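PDB 3OWA: acyl-CoA dehydrogenase, which probably catalyses the FAD-dependent alpha,beta-dehydrogenation of acyl-CoA thioesters, as in other members of the acyl-CoA dehydrogenase family. Local coordinates for residues G218-P223 with T237-D242; K214-V219 with A243-E248. All blocks are in the same frame, centred on the assembly; numbering follows the deposited sequence.

Interaction 1 (G218-P223 with T237-D242); sequences GVSTSP and TLILED
Ser-220 and Ile-239 face each other as the hydrogen-bonded pair of an antiparallel ladder. Ile-239 N gives a nearly straight bond to Ser-220 O at 2.7 Å, its donor tilted 35° from the carbonyl plane, and Ser-220 N returns one to Ile-239 O in the plane. The ladder runs on at both ends, through Glu-241 N to Gly-218 O and Ser-222 N to Thr-237 O. At the Thr-237 end a side chain takes over the backbone pattern: Ser-222 OG accepts Thr-237 N at 2.9 Å and donates to the carbonyl of Pro-223, so two bonds fix the hydroxyl. Its chi1 of 72° sets OG between its own N and carbonyl carbon, turned to the partner strand. Beside it, Thr-221 CA lies 3.2 Å from Thr-237 O, a CA-H...O contact. The side chains of Ser-220 and Ile-239 share one face. Ser-220 OG rests on Ile-239 CB at 3.5 Å, while Ile-239 CD1 lies against the Thr-221 to Ser-222 peptide, 3.8 Å from Ser-222 N. Val-219, Thr-221, Leu-238 and Leu-240 occupy the other face. The Val-219 side chain lies oblique to that of Leu-238, with CG1 3.7 Å from Leu-238 CD1, and side by side with that of Leu-240, with CG2 4.1 Å from Leu-240 CD2. Gly-218 has a positive phi of 86°, and its CA makes a CA-H...O contact with Glu-241 O. Arg-236 binds Thr-221 OG1. This antiparallel pairing of strands 219-221 and 235-240 belongs to the beta domain between the helical domains of the acyl-CoA dehydrogenase fold: strand 235-240 pairs on with strand 177-188 through Leu-238 and Leu-240, whose side chains also pack on Val-198 of strand 195-202.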
# COMPACT_ATOMS: atom_id res chain seq x y z
N GLY A 218 16.98 -33.94 -20.14
CA GLY A 218 16.63 -32.68 -20.82
C GLY A 218 15.98 -31.67 -19.87
O GLY A 218 15.41 -30.69 -20.33
N VAL A 219 16.00 -31.94 -18.56
CA VAL A 219 15.41 -31.03 -17.57
C VAL A 219 16.49 -30.26 -16.81
O VAL A 219 17.44 -30.87 -16.29
CB VAL A 219 14.54 -31.78 -16.53
CG1 VAL A 219 13.91 -30.80 -15.53
CG2 VAL A 219 13.41 -32.55 -17.25
N SER A 220 16.35 -28.93 -16.74
CA SER A 220 17.30 -28.11 -15.93
C SER A 220 16.64 -26.86 -15.44
O SER A 220 15.43 -26.61 -15.71
CB SER A 220 18.58 -27.73 -16.75
OG SER A 220 18.23 -27.01 -17.90
N THR A 221 17.40 -26.04 -14.72
CA THR A 221 16.86 -24.78 -14.19
C THR A 221 17.82 -23.61 -14.41
O THR A 221 19.05 -23.80 -14.64
CB THR A 221 16.50 -24.82 -12.65
OG1 THR A 221 17.70 -25.10 -11.91
CG2 THR A 221 15.44 -25.88 -12.33
N SER A 222 17.26 -22.40 -14.41
CA SER A 222 18.07 -21.17 -14.48
C SER A 222 18.58 -20.85 -13.08
O SER A 222 18.21 -21.50 -12.11
CB SER A 222 17.16 -20.02 -14.93
OG SER A 222 16.29 -19.68 -13.85
N PRO A 223 19.43 -19.83 -12.96
CA PRO A 223 19.77 -19.29 -11.66
C PRO A 223 18.53 -18.77 -10.90
O PRO A 223 17.48 -18.47 -11.51
CB PRO A 223 20.70 -18.10 -12.02
CG PRO A 223 21.30 -18.49 -13.38
CD PRO A 223 20.13 -19.12 -14.07
N THR A 237 13.55 -20.51 -13.40
CA THR A 237 12.88 -20.94 -14.60
C THR A 237 13.18 -22.44 -14.77
O THR A 237 14.33 -22.86 -14.58
CB THR A 237 13.44 -20.12 -15.82
OG1 THR A 237 12.94 -18.79 -15.70
CG2 THR A 237 13.02 -20.71 -17.18
N LEU A 238 12.17 -23.24 -15.12
CA LEU A 238 12.38 -24.64 -15.49
C LEU A 238 12.63 -24.75 -16.98
O LEU A 238 11.80 -24.33 -17.80
CB LEU A 238 11.14 -25.43 -15.13
CG LEU A 238 11.18 -26.94 -15.42
CD1 LEU A 238 12.24 -27.66 -14.56
CD2 LEU A 238 9.78 -27.50 -15.11
N ILE A 239 13.77 -25.32 -17.36
CA ILE A 239 14.16 -25.33 -18.80
C ILE A 239 13.98 -26.76 -19.34
O ILE A 239 14.53 -27.73 -18.79
CB ILE A 239 15.62 -24.88 -18.95
CG1 ILE A 239 15.86 -23.51 -18.24
CG2 ILE A 239 16.09 -24.94 -20.43
CD1 ILE A 239 17.38 -23.14 -18.15
N LEU A 240 13.16 -26.89 -20.39
CA LEU A 240 12.86 -28.18 -20.98
C LEU A 240 13.44 -28.23 -22.39
O LEU A 240 12.93 -27.59 -23.31
CB LEU A 240 11.33 -28.41 -20.99
CG LEU A 240 10.71 -28.25 -19.60
CD1 LEU A 240 9.20 -28.08 -19.64
CD2 LEU A 240 11.16 -29.39 -18.61
N GLU A 241 14.48 -29.03 -22.56
CA GLU A 241 15.20 -29.15 -23.86
C GLU A 241 15.17 -30.63 -24.25
O GLU A 241 15.98 -31.46 -23.77
CB GLU A 241 16.62 -28.55 -23.73
CG GLU A 241 16.63 -27.01 -23.52
CD GLU A 241 18.03 -26.42 -23.09
OE1 GLU A 241 18.25 -25.19 -23.29
OE2 GLU A 241 18.89 -27.16 -22.54
N ASP A 242 14.18 -30.98 -25.07
CA ASP A 242 13.87 -32.38 -25.35
C ASP A 242 13.78 -33.19 -24.03
O ASP A 242 14.37 -34.27 -23.92
CB ASP A 242 14.92 -32.98 -26.28
CG ASP A 242 14.81 -32.47 -27.72
OD1 ASP A 242 15.82 -32.58 -28.44
OD2 ASP A 242 13.74 -31.99 -28.16

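Interaction 2 (K214-V219 with A243-E248); sequences KDYAGV and ALVPKE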
# COMPACT_ATOMS: atom_id res chain seq x y z
N LYS A 214 12.59 -34.17 -11.97
CA LYS A 214 13.82 -33.38 -12.14
C LYS A 214 14.92 -34.18 -12.85
O LYS A 214 15.62 -33.65 -13.72
CB LYS A 214 14.31 -32.85 -10.78
CG LYS A 214 15.53 -31.93 -10.85
CD LYS A 214 15.33 -30.78 -11.85
CE LYS A 214 16.24 -29.59 -11.52
NZ LYS A 214 17.72 -29.75 -11.79
N ASP A 215 15.03 -35.46 -12.51
CA ASP A 215 16.06 -36.35 -13.07
C ASP A 215 15.81 -36.87 -14.50
O ASP A 215 16.70 -37.51 -15.07
CB ASP A 215 16.32 -37.50 -12.09
CG ASP A 215 17.16 -37.06 -10.89
OD1 ASP A 215 17.16 -37.78 -9.87
OD2 ASP A 215 17.80 -35.97 -10.96
N TYR A 216 14.67 -36.54 -15.10
CA TYR A 216 14.43 -36.94 -16.50
C TYR A 216 15.43 -36.21 -17.41
O TYR A 216 15.85 -35.09 -17.11
CB TYR A 216 13.00 -36.61 -16.97
CG TYR A 216 11.90 -37.49 -16.36
CD1 TYR A 216 12.21 -38.69 -15.71
CD2 TYR A 216 10.53 -37.14 -16.48
CE1 TYR A 216 11.21 -39.52 -15.17
CE2 TYR A 216 9.52 -37.96 -15.93
CZ TYR A 216 9.88 -39.13 -15.25
OH TYR A 216 8.91 -39.97 -14.72
N ALA A 217 15.82 -36.86 -18.48
CA ALA A 217 16.72 -36.26 -19.46
C ALA A 217 16.12 -34.96 -19.97
O ALA A 217 14.90 -34.89 -20.18
CB ALA A 217 16.93 -37.23 -20.64
N GLY A 218 16.98 -33.94 -20.14
CA GLY A 218 16.63 -32.68 -20.82
C GLY A 218 15.98 -31.67 -19.87
O GLY A 218 15.41 -30.69 -20.33
N VAL A 219 16.00 -31.94 -18.56
CA VAL A 219 15.41 -31.03 -17.57
C VAL A 219 16.49 -30.26 -16.81
O VAL A 219 17.44 -30.87 -16.29
CB VAL A 219 14.54 -31.78 -16.53
CG1 VAL A 219 13.91 -30.80 -15.53
CG2 VAL A 219 13.41 -32.55 -17.25
N ALA A 243 13.07 -32.63 -23.04
CA ALA A 243 12.82 -33.32 -21.77
C ALA A 243 11.96 -34.55 -22.07
O ALA A 243 10.96 -34.45 -22.81
CB ALA A 243 12.11 -32.38 -20.78
N LEU A 244 12.35 -35.70 -21.51
CA LEU A 244 11.72 -36.99 -21.88
C LEU A 244 10.84 -37.43 -20.76
O LEU A 244 11.32 -37.70 -19.69
CB LEU A 244 12.76 -38.10 -22.11
CG LEU A 244 13.61 -38.03 -23.36
CD1 LEU A 244 14.37 -39.36 -23.55
CD2 LEU A 244 12.76 -37.73 -24.59
N VAL A 245 9.56 -37.51 -21.03
CA VAL A 245 8.58 -37.80 -20.00
C VAL A 245 7.82 -39.07 -20.39
O VAL A 245 7.20 -39.10 -21.44
CB VAL A 245 7.57 -36.65 -19.89
CG1 VAL A 245 6.52 -36.98 -18.80
CG2 VAL A 245 8.30 -35.27 -19.64
N PRO A 246 7.85 -40.12 -19.55
CA PRO A 246 7.12 -41.35 -19.91
C PRO A 246 5.67 -41.06 -20.23
O PRO A 246 5.04 -40.23 -19.58
CB PRO A 246 7.19 -42.17 -18.63
CG PRO A 246 8.47 -41.76 -18.01
CD PRO A 246 8.55 -40.27 -18.28
N LYS A 247 5.15 -41.75 -21.24
CA LYS A 247 3.77 -41.59 -21.70
C LYS A 247 2.77 -41.70 -20.54
O LYS A 247 1.77 -41.00 -20.52
CB LYS A 247 3.51 -42.66 -22.78
CG LYS A 247 2.17 -42.63 -23.41
CD LYS A 247 1.97 -43.85 -24.30
CE LYS A 247 1.86 -45.14 -23.51
NZ LYS A 247 1.31 -46.18 -24.40
N GLU A 248 3.05 -42.57 -19.58
CA GLU A 248 2.17 -42.81 -18.45
C GLU A 248 2.21 -41.69 -17.39
O GLU A 248 1.44 -41.72 -16.41
CB GLU A 248 2.50 -44.17 -17.80
CG GLU A 248 3.92 -44.27 -17.19
CD GLU A 248 4.98 -44.91 -18.12
OE1 GLU A 248 4.80 -44.95 -19.39
OE2 GLU A 248 6.03 -45.36 -17.56
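Ala-217 O is approached by two groups of the opposite segment. Leu-244 N donates to it at 3.0 Å, bent to 149° at the hydrogen and tilted 22° from the carbonyl plane, and Ala-243 CA adds a CA-H...O contact at 3.1 Å. The carbonyl belongs to a type II beta turn from Tyr-216 to Val-219, closed by a weak bond from Val-219 N to Tyr-216 O; Gly-218 takes its third position. The Tyr-216 side chain carries most of the remaining contact. Its chi1 of -71°, with CG anti to the carbonyl carbon, sets Tyr-216 CG 3.4 Å from Leu-244 O; from there the side chain reaches tip to tip toward Pro-246. Pro-246 CD meets Tyr-216 CE2 at 3.4 Å and also touches CZ and OH, while Val-245 CG1 approaches CE2 more loosely. At the end of the turn, Val-219 CG2 packs on Ala-243 CB at 3.8 Å. The contact thus lays the loop after strand 206-213 against strand 243-246, which pairs antiparallel with strand 177-188; Val-219 and Val-245 both rest on Val-212 of strand 206-213.

How the interactions relate
From the N terminus, the chain leaves strand 206-213, makes the turn at 216-219 and enters strand 219-221. After an excursion it returns as strand 235-240, and interaction 1 closes that loop of 13 residues between its segments. The chain then turns a corner at Glu-241 and Asp-242 into strand 243-246, where interaction 2 meets the turn and closes a wider loop of 23 residues that encloses the first. The two contacts share Gly-218 and Val-219. Together they fasten one short piece of chain to two successive strands, both paired with strand 177-188.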